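Local structure of chitinase (Paenibacillus sp. FPU-7, 5GZT) at residues P343-L348 with N397-D402; T654-G659 with F674-T679; P753-I758 with V1010-L1015. The protein probably cleaves internal beta-1,4 linkages between N-acetylglucosamine units in chitin and chitodextrins, as an endo-acting chitinase with two family 18 glycoside hydrolase regions. One frame throughout, in Å; residues are numbered along the deposited sequence.

Interaction 1: residues P343-L348 with N397-D402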
ATOM      1  N   PRO B 343       4.831   7.878 -22.658  1.00 31.10           N
ATOM      2  CA  PRO B 343       3.575   7.230 -22.927  1.00 30.63           C
ATOM      3  C   PRO B 343       2.557   7.113 -21.776  1.00 29.41           C
ATOM      4  O   PRO B 343       2.148   6.017 -21.420  1.00 28.14           O
ATOM      5  CB  PRO B 343       4.024   5.847 -23.351  1.00 31.49           C
ATOM      6  CG  PRO B 343       5.182   5.617 -22.467  1.00 32.78           C
ATOM      7  CD  PRO B 343       5.903   6.888 -22.474  1.00 30.69           C
ATOM      8  N   ASP B 344       2.081   8.255 -21.318  1.00 28.14           N
ATOM      9  CA  ASP B 344       1.262   8.333 -20.140  1.00 32.80           C
ATOM     10  C   ASP B 344      -0.068   7.606 -20.289  1.00 37.70           C
ATOM     11  O   ASP B 344      -0.514   6.851 -19.348  1.00 35.62           O
ATOM     12  CB  ASP B 344       1.099   9.774 -19.675  1.00 28.80           C
ATOM     13  CG  ASP B 344       2.347  10.315 -19.028  1.00 34.77           C
ATOM     14  OD1 ASP B 344       2.668   9.924 -17.833  1.00 31.71           O
ATOM     15  OD2 ASP B 344       3.038  11.103 -19.737  1.00 36.19           O
ATOM     16  N   GLU B 345      -0.667   7.736 -21.475  1.00 39.02           N
ATOM     17  CA  GLU B 345      -1.986   7.172 -21.683  1.00 38.35           C
ATOM     18  C   GLU B 345      -1.873   5.688 -21.802  1.00 34.83           C
ATOM     19  O   GLU B 345      -2.675   4.952 -21.214  1.00 37.92           O
ATOM     20  CB  GLU B 345      -2.690   7.806 -22.903  1.00 44.62           C
ATOM     21  CG  GLU B 345      -2.879   9.318 -22.735  1.00 49.94           C
ATOM     22  CD  GLU B 345      -4.037   9.934 -23.539  1.00 62.74           C
ATOM     23  OE1 GLU B 345      -4.376   9.408 -24.636  1.00 70.69           O
ATOM     24  OE2 GLU B 345      -4.577  10.981 -23.075  1.00 65.31           O
ATOM     25  N   SER B 346      -0.901   5.218 -22.555  1.00 29.99           N
ATOM     26  CA  SER B 346      -0.614   3.788 -22.547  1.00 33.60           C
ATOM     27  C   SER B 346      -0.342   3.243 -21.085  1.00 33.44           C
ATOM     28  O   SER B 346      -0.827   2.174 -20.670  1.00 31.35           O
ATOM     29  CB  SER B 346       0.639   3.545 -23.393  1.00 35.08           C
ATOM     30  OG  SER B 346       0.841   2.164 -23.530  1.00 36.36           O
ATOM     31  N   ASN B 347       0.469   3.988 -20.342  1.00 31.29           N
ATOM     32  CA  ASN B 347       0.884   3.559 -18.981  1.00 27.95           C
ATOM     33  C   ASN B 347      -0.338   3.355 -18.111  1.00 31.04           C
ATOM     34  O   ASN B 347      -0.614   2.199 -17.600  1.00 32.05           O
ATOM     35  CB  ASN B 347       1.781   4.615 -18.399  1.00 24.91           C
ATOM     36  CG  ASN B 347       3.229   4.450 -18.806  1.00 20.23           C
ATOM     37  OD1 ASN B 347       3.618   3.489 -19.391  1.00 24.86           O
ATOM     38  ND2 ASN B 347       4.028   5.388 -18.443  1.00 22.59           N
ATOM     39  N   LEU B 348      -1.113   4.457 -18.020  1.00 35.40           N
ATOM     40  CA  LEU B 348      -2.327   4.508 -17.223  1.00 32.83           C
ATOM     41  C   LEU B 348      -3.292   3.405 -17.602  1.00 36.92           C
ATOM     42  O   LEU B 348      -3.880   2.799 -16.715  1.00 40.66           O
ATOM     43  CB  LEU B 348      -2.981   5.844 -17.317  1.00 34.53           C
ATOM     44  CG  LEU B 348      -2.897   6.992 -16.314  1.00 39.10           C
ATOM     45  CD1 LEU B 348      -2.428   6.604 -14.922  1.00 41.97           C
ATOM     46  CD2 LEU B 348      -2.174   8.222 -16.827  1.00 41.55           C
ATOM     47  N   ASN B 397     -11.120  11.235 -13.330  1.00 41.11           N
ATOM     48  CA  ASN B 397     -12.221  10.683 -14.152  1.00 40.47           C
ATOM     49  C   ASN B 397     -11.803  10.234 -15.505  1.00 36.65           C
ATOM     50  O   ASN B 397     -12.267   9.150 -15.961  1.00 36.99           O
ATOM     51  CB  ASN B 397     -13.357  11.703 -14.292  1.00 41.48           C
ATOM     52  CG  ASN B 397     -13.984  11.981 -12.973  1.00 42.42           C
ATOM     53  OD1 ASN B 397     -14.186  13.141 -12.561  1.00 48.07           O
ATOM     54  ND2 ASN B 397     -14.238  10.909 -12.252  1.00 37.73           N
ATOM     55  N   LYS B 398     -10.936  11.025 -16.167  1.00 40.89           N
ATOM     56  CA  LYS B 398     -10.470  10.639 -17.524  1.00 37.72           C
ATOM     57  C   LYS B 398      -9.850   9.266 -17.523  1.00 40.07           C
ATOM     58  O   LYS B 398     -10.188   8.435 -18.361  1.00 40.20           O
ATOM     59  CB  LYS B 398      -9.495  11.656 -18.084  1.00 41.21           C
ATOM     60  CG  LYS B 398      -8.779  11.273 -19.404  1.00 41.78           C
ATOM     61  CD  LYS B 398      -8.184  12.532 -20.046  1.00 44.97           C
ATOM     62  CE  LYS B 398      -7.316  12.282 -21.269  1.00 52.70           C
ATOM     63  NZ  LYS B 398      -8.054  11.702 -22.416  1.00 60.56           N
ATOM     64  N   TYR B 399      -8.990   8.973 -16.536  1.00 46.14           N
ATOM     65  CA  TYR B 399      -8.326   7.642 -16.499  1.00 42.80           C
ATOM     66  C   TYR B 399      -8.959   6.598 -15.597  1.00 41.72           C
ATOM     67  O   TYR B 399      -8.409   5.493 -15.455  1.00 46.56           O
ATOM     68  CB  TYR B 399      -6.845   7.835 -16.194  1.00 43.57           C
ATOM     69  CG  TYR B 399      -6.180   8.774 -17.197  1.00 38.88           C
ATOM     70  CD1 TYR B 399      -5.925   8.353 -18.490  1.00 40.59           C
ATOM     71  CD2 TYR B 399      -5.831  10.050 -16.846  1.00 37.86           C
ATOM     72  CE1 TYR B 399      -5.301   9.183 -19.399  1.00 40.41           C
ATOM     73  CE2 TYR B 399      -5.240  10.907 -17.737  1.00 39.10           C
ATOM     74  CZ  TYR B 399      -4.955  10.453 -19.013  1.00 38.46           C
ATOM     75  OH  TYR B 399      -4.377  11.298 -19.916  1.00 43.36           O
ATOM     76  N   ASN B 400     -10.154   6.889 -15.080  1.00 39.68           N
ATOM     77  CA  ASN B 400     -10.926   5.948 -14.245  1.00 41.05           C
ATOM     78  C   ASN B 400     -10.199   5.573 -12.937  1.00 37.78           C
ATOM     79  O   ASN B 400     -10.176   4.421 -12.522  1.00 35.98           O
ATOM     80  CB  ASN B 400     -11.280   4.671 -15.019  1.00 45.40           C
ATOM     81  CG  ASN B 400     -12.128   4.966 -16.267  1.00 55.76           C
ATOM     82  OD1 ASN B 400     -13.133   5.714 -16.229  1.00 55.62           O
ATOM     83  ND2 ASN B 400     -11.735   4.359 -17.372  1.00 57.31           N
ATOM     84  N   LEU B 401      -9.633   6.571 -12.306  1.00 36.13           N
ATOM     85  CA  LEU B 401      -8.848   6.363 -11.087  1.00 40.64           C
ATOM     86  C   LEU B 401      -9.738   6.433  -9.850  1.00 43.21           C
ATOM     87  O   LEU B 401     -10.889   6.928  -9.890  1.00 41.71           O
ATOM     88  CB  LEU B 401      -7.754   7.435 -11.000  1.00 37.14           C
ATOM     89  CG  LEU B 401      -6.863   7.520 -12.246  1.00 35.09           C
ATOM     90  CD1 LEU B 401      -5.859   8.620 -12.095  1.00 33.05           C
ATOM     91  CD2 LEU B 401      -6.208   6.177 -12.593  1.00 36.45           C
ATOM     92  N   ASP B 402      -9.152   6.005  -8.738  1.00 35.68           N
ATOM     93  CA  ASP B 402      -9.844   5.847  -7.521  1.00 33.63           C
ATOM     94  C   ASP B 402      -9.582   6.937  -6.552  1.00 31.99           C
ATOM     95  O   ASP B 402     -10.060   6.889  -5.419  1.00 37.66           O
ATOM     96  CB  ASP B 402      -9.492   4.514  -6.948  1.00 36.28           C
ATOM     97  CG  ASP B 402      -9.861   3.375  -7.865  1.00 42.04           C
ATOM     98  OD1 ASP B 402     -11.075   3.189  -8.090  1.00 42.63           O
ATOM     99  OD2 ASP B 402      -8.964   2.618  -8.337  1.00 40.84           O
TER
HETATM  100  O   HOH W   1      -6.459   4.146 -16.995  1.00 41.43           O

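Interaction 2: residues T654-G659 with F674-T679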
ATOM      1  N   THR B 654      14.293 -21.165   2.230  1.00 20.78           N
ATOM      2  CA  THR B 654      15.408 -21.271   1.309  1.00 18.44           C
ATOM      3  C   THR B 654      15.118 -21.650  -0.126  1.00 17.86           C
ATOM      4  O   THR B 654      14.033 -22.143  -0.422  1.00 16.00           O
ATOM      5  CB  THR B 654      16.391 -22.303   1.866  1.00 19.29           C
ATOM      6  OG1 THR B 654      15.792 -23.611   1.871  1.00 20.17           O
ATOM      7  CG2 THR B 654      16.849 -21.931   3.219  1.00 16.80           C
ATOM      8  N   SER B 655      16.093 -21.348  -1.019  1.00 16.08           N
ATOM      9  CA  SER B 655      16.118 -21.800  -2.381  1.00 16.42           C
ATOM     10  C   SER B 655      17.515 -22.376  -2.602  1.00 15.90           C
ATOM     11  O   SER B 655      18.327 -22.405  -1.701  1.00 13.36           O
ATOM     12  CB  SER B 655      15.693 -20.728  -3.418  1.00 19.52           C
ATOM     13  OG  SER B 655      16.680 -19.712  -3.460  1.00 18.58           O
ATOM     14  N   VAL B 656      17.794 -22.934  -3.772  1.00 16.15           N
ATOM     15  CA  VAL B 656      19.106 -23.438  -4.010  1.00 14.11           C
ATOM     16  C   VAL B 656      19.733 -22.707  -5.221  1.00 14.20           C
ATOM     17  O   VAL B 656      19.098 -22.464  -6.235  1.00 13.83           O
ATOM     18  CB  VAL B 656      18.990 -24.942  -4.365  1.00 15.14           C
ATOM     19  CG1 VAL B 656      20.384 -25.484  -4.754  1.00 15.75           C
ATOM     20  CG2 VAL B 656      18.442 -25.707  -3.185  1.00 15.08           C
ATOM     21  N   TYR B 657      21.017 -22.400  -5.135  1.00 14.67           N
ATOM     22  CA  TYR B 657      21.694 -21.775  -6.236  1.00 15.35           C
ATOM     23  C   TYR B 657      22.765 -22.753  -6.760  1.00 14.98           C
ATOM     24  O   TYR B 657      22.972 -22.860  -7.963  1.00 15.87           O
ATOM     25  CB  TYR B 657      22.410 -20.524  -5.699  1.00 16.72           C
ATOM     26  CG  TYR B 657      23.227 -19.819  -6.752  1.00 16.86           C
ATOM     27  CD1 TYR B 657      22.641 -18.940  -7.642  1.00 19.28           C
ATOM     28  CD2 TYR B 657      24.551 -19.993  -6.786  1.00 18.66           C
ATOM     29  CE1 TYR B 657      23.391 -18.290  -8.629  1.00 22.17           C
ATOM     30  CE2 TYR B 657      25.310 -19.429  -7.754  1.00 23.02           C
ATOM     31  CZ  TYR B 657      24.739 -18.564  -8.651  1.00 22.82           C
ATOM     32  OH  TYR B 657      25.663 -18.000  -9.512  1.00 31.16           O
ATOM     33  N   ALA B 658      23.434 -23.443  -5.863  1.00 14.28           N
ATOM     34  CA  ALA B 658      24.402 -24.494  -6.181  1.00 14.70           C
ATOM     35  C   ALA B 658      24.083 -25.728  -5.330  1.00 15.44           C
ATOM     36  O   ALA B 658      24.304 -25.728  -4.132  1.00 17.06           O
ATOM     37  CB  ALA B 658      25.833 -24.056  -5.929  1.00 14.14           C
ATOM     38  N   GLY B 659      23.505 -26.743  -5.938  1.00 15.00           N
ATOM     39  CA  GLY B 659      23.009 -27.888  -5.170  1.00 16.58           C
ATOM     40  C   GLY B 659      23.616 -29.236  -5.481  1.00 16.61           C
ATOM     41  O   GLY B 659      23.119 -30.298  -4.928  1.00 14.57           O
ATOM     42  N   PHE B 674      27.909 -25.997  -1.576  1.00 12.70           N
ATOM     43  CA  PHE B 674      26.456 -25.843  -1.766  1.00 12.63           C
ATOM     44  C   PHE B 674      26.131 -24.391  -1.377  1.00 14.08           C
ATOM     45  O   PHE B 674      26.729 -23.844  -0.385  1.00 14.44           O
ATOM     46  CB  PHE B 674      25.696 -26.740  -0.803  1.00 13.20           C
ATOM     47  CG  PHE B 674      25.899 -28.211  -1.068  1.00 13.14           C
ATOM     48  CD1 PHE B 674      25.509 -28.765  -2.272  1.00 14.20           C
ATOM     49  CD2 PHE B 674      26.422 -29.023  -0.110  1.00 14.48           C
ATOM     50  CE1 PHE B 674      25.623 -30.145  -2.505  1.00 13.71           C
ATOM     51  CE2 PHE B 674      26.540 -30.374  -0.332  1.00 15.94           C
ATOM     52  CZ  PHE B 674      26.136 -30.921  -1.541  1.00 14.15           C
ATOM     53  N   ILE B 675      25.273 -23.761  -2.158  1.00 13.99           N
ATOM     54  CA  ILE B 675      24.847 -22.418  -1.891  1.00 16.41           C
ATOM     55  C   ILE B 675      23.339 -22.339  -1.868  1.00 15.13           C
ATOM     56  O   ILE B 675      22.731 -22.691  -2.848  1.00 16.63           O
ATOM     57  CB  ILE B 675      25.442 -21.416  -2.904  1.00 17.21           C
ATOM     58  CG1 ILE B 675      26.976 -21.411  -2.798  1.00 18.45           C
ATOM     59  CG2 ILE B 675      24.960 -19.976  -2.571  1.00 15.45           C
ATOM     60  CD1 ILE B 675      27.604 -20.640  -3.997  1.00 21.42           C
ATOM     61  N   LEU B 676      22.775 -21.816  -0.763  1.00 13.96           N
ATOM     62  CA  LEU B 676      21.338 -21.725  -0.587  1.00 14.64           C
ATOM     63  C   LEU B 676      20.929 -20.289  -0.174  1.00 14.58           C
ATOM     64  O   LEU B 676      21.043 -19.921   1.039  1.00 14.93           O
ATOM     65  CB  LEU B 676      20.861 -22.702   0.482  1.00 15.55           C
ATOM     66  CG  LEU B 676      21.161 -24.198   0.222  1.00 16.27           C
ATOM     67  CD1 LEU B 676      22.512 -24.564   0.802  1.00 16.84           C
ATOM     68  CD2 LEU B 676      20.146 -25.123   0.809  1.00 17.51           C
ATOM     69  N   PRO B 677      20.445 -19.531  -1.136  1.00 15.15           N
ATOM     70  CA  PRO B 677      19.839 -18.212  -0.864  1.00 15.83           C
ATOM     71  C   PRO B 677      18.590 -18.336   0.015  1.00 18.35           C
ATOM     72  O   PRO B 677      17.819 -19.360  -0.095  1.00 19.44           O
ATOM     73  CB  PRO B 677      19.488 -17.672  -2.262  1.00 14.89           C
ATOM     74  CG  PRO B 677      20.387 -18.471  -3.209  1.00 15.54           C
ATOM     75  CD  PRO B 677      20.342 -19.853  -2.594  1.00 14.46           C
ATOM     76  N   LEU B 678      18.391 -17.348   0.876  1.00 15.37           N
ATOM     77  CA  LEU B 678      17.172 -17.273   1.606  1.00 15.16           C
ATOM     78  C   LEU B 678      16.140 -16.574   0.764  1.00 15.97           C
ATOM     79  O   LEU B 678      16.425 -15.616   0.041  1.00 17.19           O
ATOM     80  CB  LEU B 678      17.367 -16.622   2.949  1.00 14.64           C
ATOM     81  CG  LEU B 678      17.927 -17.478   4.084  1.00 17.12           C
ATOM     82  CD1 LEU B 678      19.303 -18.134   3.890  1.00 16.17           C
ATOM     83  CD2 LEU B 678      17.973 -16.630   5.356  1.00 16.19           C
ATOM     84  N   THR B 679      14.918 -17.106   0.817  1.00 15.84           N
ATOM     85  CA  THR B 679      13.747 -16.561   0.237  1.00 16.97           C
ATOM     86  C   THR B 679      12.908 -15.866   1.283  1.00 17.19           C
ATOM     87  O   THR B 679      12.082 -15.072   0.933  1.00 15.97           O
ATOM     88  CB  THR B 679      12.793 -17.614  -0.341  1.00 18.30           C
ATOM     89  OG1 THR B 679      12.520 -18.598   0.634  1.00 19.86           O
ATOM     90  CG2 THR B 679      13.457 -18.330  -1.436  1.00 22.46           C
TER
HETATM   91  O   HOH W   2      11.197 -20.722  -0.133  1.00 28.95           O

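Interaction 3: residues P753-I758 with V1010-L1015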
ATOM      1  N   PRO B 753      14.081 -28.418   6.227  1.00 19.25           N
ATOM      2  CA  PRO B 753      15.358 -28.970   5.787  1.00 19.38           C
ATOM      3  C   PRO B 753      15.479 -28.955   4.265  1.00 17.41           C
ATOM      4  O   PRO B 753      14.790 -29.644   3.544  1.00 18.92           O
ATOM      5  CB  PRO B 753      15.390 -30.355   6.363  1.00 21.48           C
ATOM      6  CG  PRO B 753      14.160 -30.519   7.147  1.00 22.15           C
ATOM      7  CD  PRO B 753      13.190 -29.489   6.754  1.00 22.55           C
ATOM      8  N   ALA B 754      16.367 -28.127   3.792  1.00 15.38           N
ATOM      9  CA  ALA B 754      16.539 -27.959   2.339  1.00 14.87           C
ATOM     10  C   ALA B 754      17.373 -29.088   1.806  1.00 13.28           C
ATOM     11  O   ALA B 754      18.435 -29.316   2.301  1.00 15.02           O
ATOM     12  CB  ALA B 754      17.307 -26.689   2.091  1.00 14.75           C
ATOM     13  N   SER B 755      16.934 -29.700   0.725  1.00 13.67           N
ATOM     14  CA  SER B 755      17.654 -30.758   0.053  1.00 12.03           C
ATOM     15  C   SER B 755      18.639 -30.272  -1.058  1.00 12.37           C
ATOM     16  O   SER B 755      18.267 -29.534  -1.963  1.00 12.13           O
ATOM     17  CB  SER B 755      16.590 -31.604  -0.663  1.00 14.07           C
ATOM     18  OG  SER B 755      17.196 -32.716  -1.348  1.00 12.29           O
ATOM     19  N   VAL B 756      19.889 -30.702  -0.949  1.00 13.20           N
ATOM     20  CA  VAL B 756      20.891 -30.605  -2.011  1.00 13.56           C
ATOM     21  C   VAL B 756      21.538 -32.049  -2.100  1.00 14.76           C
ATOM     22  O   VAL B 756      21.096 -32.979  -1.355  1.00 15.04           O
ATOM     23  CB  VAL B 756      21.926 -29.533  -1.725  1.00 13.35           C
ATOM     24  CG1 VAL B 756      21.209 -28.166  -1.790  1.00 14.05           C
ATOM     25  CG2 VAL B 756      22.490 -29.710  -0.368  1.00 14.09           C
ATOM     26  N   THR B 757      22.470 -32.215  -3.020  1.00 13.67           N
ATOM     27  CA  THR B 757      22.896 -33.514  -3.502  1.00 14.63           C
ATOM     28  C   THR B 757      24.394 -33.678  -3.657  1.00 16.10           C
ATOM     29  O   THR B 757      25.044 -32.862  -4.313  1.00 15.29           O
ATOM     30  CB  THR B 757      22.202 -33.758  -4.778  1.00 13.55           C
ATOM     31  OG1 THR B 757      20.792 -33.592  -4.581  1.00 13.13           O
ATOM     32  CG2 THR B 757      22.471 -35.081  -5.313  1.00 14.10           C
ATOM     33  N   ILE B 758      24.894 -34.787  -3.093  1.00 15.40           N
ATOM     34  CA  ILE B 758      26.126 -35.414  -3.543  1.00 14.88           C
ATOM     35  C   ILE B 758      25.827 -36.428  -4.615  1.00 16.05           C
ATOM     36  O   ILE B 758      25.201 -37.445  -4.300  1.00 13.22           O
ATOM     37  CB  ILE B 758      26.869 -36.011  -2.398  1.00 15.15           C
ATOM     38  CG1 ILE B 758      27.343 -34.914  -1.471  1.00 15.51           C
ATOM     39  CG2 ILE B 758      28.102 -36.784  -2.873  1.00 16.39           C
ATOM     40  CD1 ILE B 758      27.941 -35.406  -0.140  1.00 17.51           C
ATOM     41  N   VAL B1010      10.264 -33.901  -0.935  1.00 16.68           N
ATOM     42  CA  VAL B1010      10.948 -34.840  -1.849  1.00 16.17           C
ATOM     43  C   VAL B1010      12.382 -34.362  -2.027  1.00 16.59           C
ATOM     44  O   VAL B1010      12.605 -33.179  -2.342  1.00 18.41           O
ATOM     45  CB  VAL B1010      10.282 -34.908  -3.195  1.00 14.82           C
ATOM     46  CG1 VAL B1010      11.014 -35.795  -4.163  1.00 14.49           C
ATOM     47  CG2 VAL B1010       8.811 -35.337  -3.111  1.00 16.12           C
ATOM     48  N   PRO B1011      13.345 -35.250  -1.874  1.00 17.06           N
ATOM     49  CA  PRO B1011      14.761 -34.857  -2.104  1.00 17.44           C
ATOM     50  C   PRO B1011      14.976 -34.491  -3.544  1.00 16.89           C
ATOM     51  O   PRO B1011      14.332 -35.080  -4.456  1.00 15.56           O
ATOM     52  CB  PRO B1011      15.563 -36.102  -1.734  1.00 18.92           C
ATOM     53  CG  PRO B1011      14.560 -37.232  -1.592  1.00 20.76           C
ATOM     54  CD  PRO B1011      13.189 -36.662  -1.475  1.00 19.10           C
ATOM     55  N   ALA B1012      15.803 -33.458  -3.744  1.00 16.30           N
ATOM     56  CA  ALA B1012      16.238 -33.030  -5.089  1.00 15.02           C
ATOM     57  C   ALA B1012      16.729 -34.197  -5.947  1.00 14.59           C
ATOM     58  O   ALA B1012      16.423 -34.290  -7.116  1.00 13.64           O
ATOM     59  CB  ALA B1012      17.332 -31.959  -4.971  1.00 16.19           C
ATOM     60  N   SER B1013      17.421 -35.112  -5.320  1.00 13.99           N
ATOM     61  CA  SER B1013      18.022 -36.207  -6.026  1.00 15.37           C
ATOM     62  C   SER B1013      17.002 -37.339  -6.424  1.00 16.60           C
ATOM     63  O   SER B1013      17.376 -38.329  -7.003  1.00 17.58           O
ATOM     64  CB  SER B1013      19.241 -36.743  -5.290  1.00 14.27           C
ATOM     65  OG  SER B1013      18.903 -37.292  -4.023  1.00 14.92           O
ATOM     66  N   LYS B1014      15.736 -37.150  -6.106  1.00 15.34           N
ATOM     67  CA  LYS B1014      14.676 -38.059  -6.590  1.00 15.96           C
ATOM     68  C   LYS B1014      13.768 -37.383  -7.568  1.00 14.91           C
ATOM     69  O   LYS B1014      12.703 -37.877  -7.867  1.00 13.73           O
ATOM     70  CB  LYS B1014      13.972 -38.671  -5.357  1.00 15.90           C
ATOM     71  CG  LYS B1014      14.952 -39.703  -4.866  1.00 17.10           C
ATOM     72  CD  LYS B1014      14.426 -40.674  -3.972  1.00 20.65           C
ATOM     73  CE  LYS B1014      15.484 -41.732  -3.683  1.00 20.40           C
ATOM     74  NZ  LYS B1014      14.747 -42.613  -2.756  1.00 18.51           N
ATOM     75  N   LEU B1015      14.248 -36.270  -8.108  1.00 13.94           N
ATOM     76  CA  LEU B1015      13.498 -35.521  -9.093  1.00 15.15           C
ATOM     77  C   LEU B1015      14.198 -35.479 -10.445  1.00 14.49           C
ATOM     78  O   LEU B1015      15.389 -35.309 -10.526  1.00 16.16           O
ATOM     79  CB  LEU B1015      13.232 -34.076  -8.632  1.00 15.24           C
ATOM     80  CG  LEU B1015      12.328 -33.954  -7.389  1.00 16.23           C
ATOM     81  CD1 LEU B1015      12.281 -32.492  -6.871  1.00 16.85           C
ATOM     82  CD2 LEU B1015      10.952 -34.449  -7.702  1.00 16.87           C
TER
HETATM   83  O   HOH W   3      19.135 -34.929  -2.833  1.00 11.95           O

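Interaction 1: residues P343-L348 with N397-D402
Leu348 and Tyr399 mark the closest backbone approach, their CA atoms 6.8 Å apart, where the first turns of helix 344-352 face the C-terminal end of helix 382-398. Pro343 is the N-cap of the first helix. The second ends in a Schellman motif: Asn400, at positive phi, is its C-prime residue, Leu401 N bonds to Met396 O and Asn400 N to Asn397 O. The Tyr399 ring sits between an aliphatic group on each face. Leu348 CD2 lies over the centre of one face, 3.9 Å from the ring centroid and 3° off its normal, a CH-pi contact, while CG of Lys398, the residue before Tyr399, sits over the opposite face. CG of Tyr399 is anti to its carbonyl carbon (chi1 -56°), and the bond to CB leads toward helix 344-352. Both helices belong to the glycoside hydrolase family 18 TIM barrel, and Leu401, just before strand 403-407, packs against Val363 and Val365 of strand 362-368; across the contact Leu401 CD2 is 4.5 Å from Leu348 CD1. At the solvent-facing border Glu345 OE2 comes to the edge of the ring, 3.2 Å from Tyr399 OH, with the carboxylate plane turned 75° from the ring. Glu345 OE2 also makes a long salt bridge, 3.6 Å, to Lys398 NZ. One water donates to Tyr399 O at 2.8 Å and, weakly, to Leu348 O.

Interaction 2: residues T654-G659 with F674-T679
Thr654 and Leu678 form an antiparallel, non-hydrogen-bonded pair and Ala658 with Ile675 a single hydrogen-bonded one, the register slipping by one residue between them at a classic beta bulge in which Tyr657 and Ala658 both face Ile675. At the bulge Ile675 O accepts two N-H groups, Tyr657 N at 2.9 Å, tilted 21° from the carbonyl plane, and Ala658 N at 3.2 Å, in that plane and on a lone pair. Ile675 N returns a bond to Ala658 O, 3.0 Å, and Ser655 N reaches Pro677 O at 2.8 Å.

The side chains of Tyr657 and Ile675 run side by side and point the same way, with Tyr657 CB 4.1 Å from Ile675 CG2. Tyr657 CB also lies 3.8 Å from Pro677 CD, and the Tyr657 ring goes on to meet His711 edge-to-face. On the other face of strand 668-678, Leu676 and Phe674 turn to strand 754-759, where they touch Ala754 and Val756; here Val656 CG2 comes within 4.4 Å of Leu676 CD2. CG of Phe674 is anti to its carbonyl carbon (chi1 -66°), and the ring presents its edge to Ala658 O; Phe674 CE1 is also 3.5 Å from Gly659 O. An alanine in place of Phe674 would probably leave a gap beside Gly659 and Val756, where the ring's contacts are lost. Near the other end, a water links Thr654 O to Thr679 OG1.

Backbone bonds thus fasten the incoming chain to strand 668-678 without demanding particular side chains, whereas apolar groups on both sides of that strand add the more sequence-dependent part of the grip.

Interaction 3: residues P753-I758 with V1010-L1015
Strand 754-759 of the immunoglobulin-like domain meets the loop leading into strand 1015-1020 of the second family 18 barrel, at a buried seam where Ser755 and Thr757 face Ala1012 and Ser1013. The one direct hydrogen bond across the contact runs from Ala1012 N to Ser755 OG, 2.9 Å long with an angle of 155° at the hydrogen. Ser755 OG is anti to its backbone N (chi1 -179°), which carries it to the loop; it also lies 3.3 Å from Pro1011 CA and is hydrogen-bonded to Asp733 OD1 on the adjoining strand 732-738. Asp733 is therefore likely to help position the hydroxyl that meets Ala1012. The loop makes a short 3-10 turn at Ala1012 and Ser1013, and in the TIM barrel it joins helix 998-1007 to the next strand, so the immunoglobulin-like domain meets the barrel at a helix-to-strand connection. Two residues further along the strand, both branches of Thr757 bear on one carbon: OG1 and CG2 each lie 3.6 Å from Ser1013 CB. Ala1012 CB sits near both hydroxyls, 3.7 Å from Ser755 OG and 3.8 Å from Thr757 OG1. A water donates to Thr757 OG1 at 2.8 Å and is hydrogen-bonded to Ser1013 OG at 2.7 Å, bridging the two side chains. Thr757 OG1 has another partner within the barrel, Gly1107 O, while Pro1011 packs on Asp733 and Arg735.

Along the chain the three contacts follow in series. Interaction 1 lies in the first family 18 barrel, with its centre 41 Å from that of interaction 2 and 48 Å from that of interaction 3, and touches neither. Interactions 2 and 3 are neighbours, centres 12 Å apart, and meet through strand 754-759. Gly659 pairs along the backbone edge of that strand, Gly659 O lying 2.8 Å from Thr757 N, a probable hydrogen bond; Phe674 and Leu676 pack on the face with Ala754 and Val756, and Ser755 and Thr757 point to the second barrel. The immunoglobulin-like domain is thus tied to the C-terminal family 18 domain, while interaction 1 is internal to the first family 18 domain.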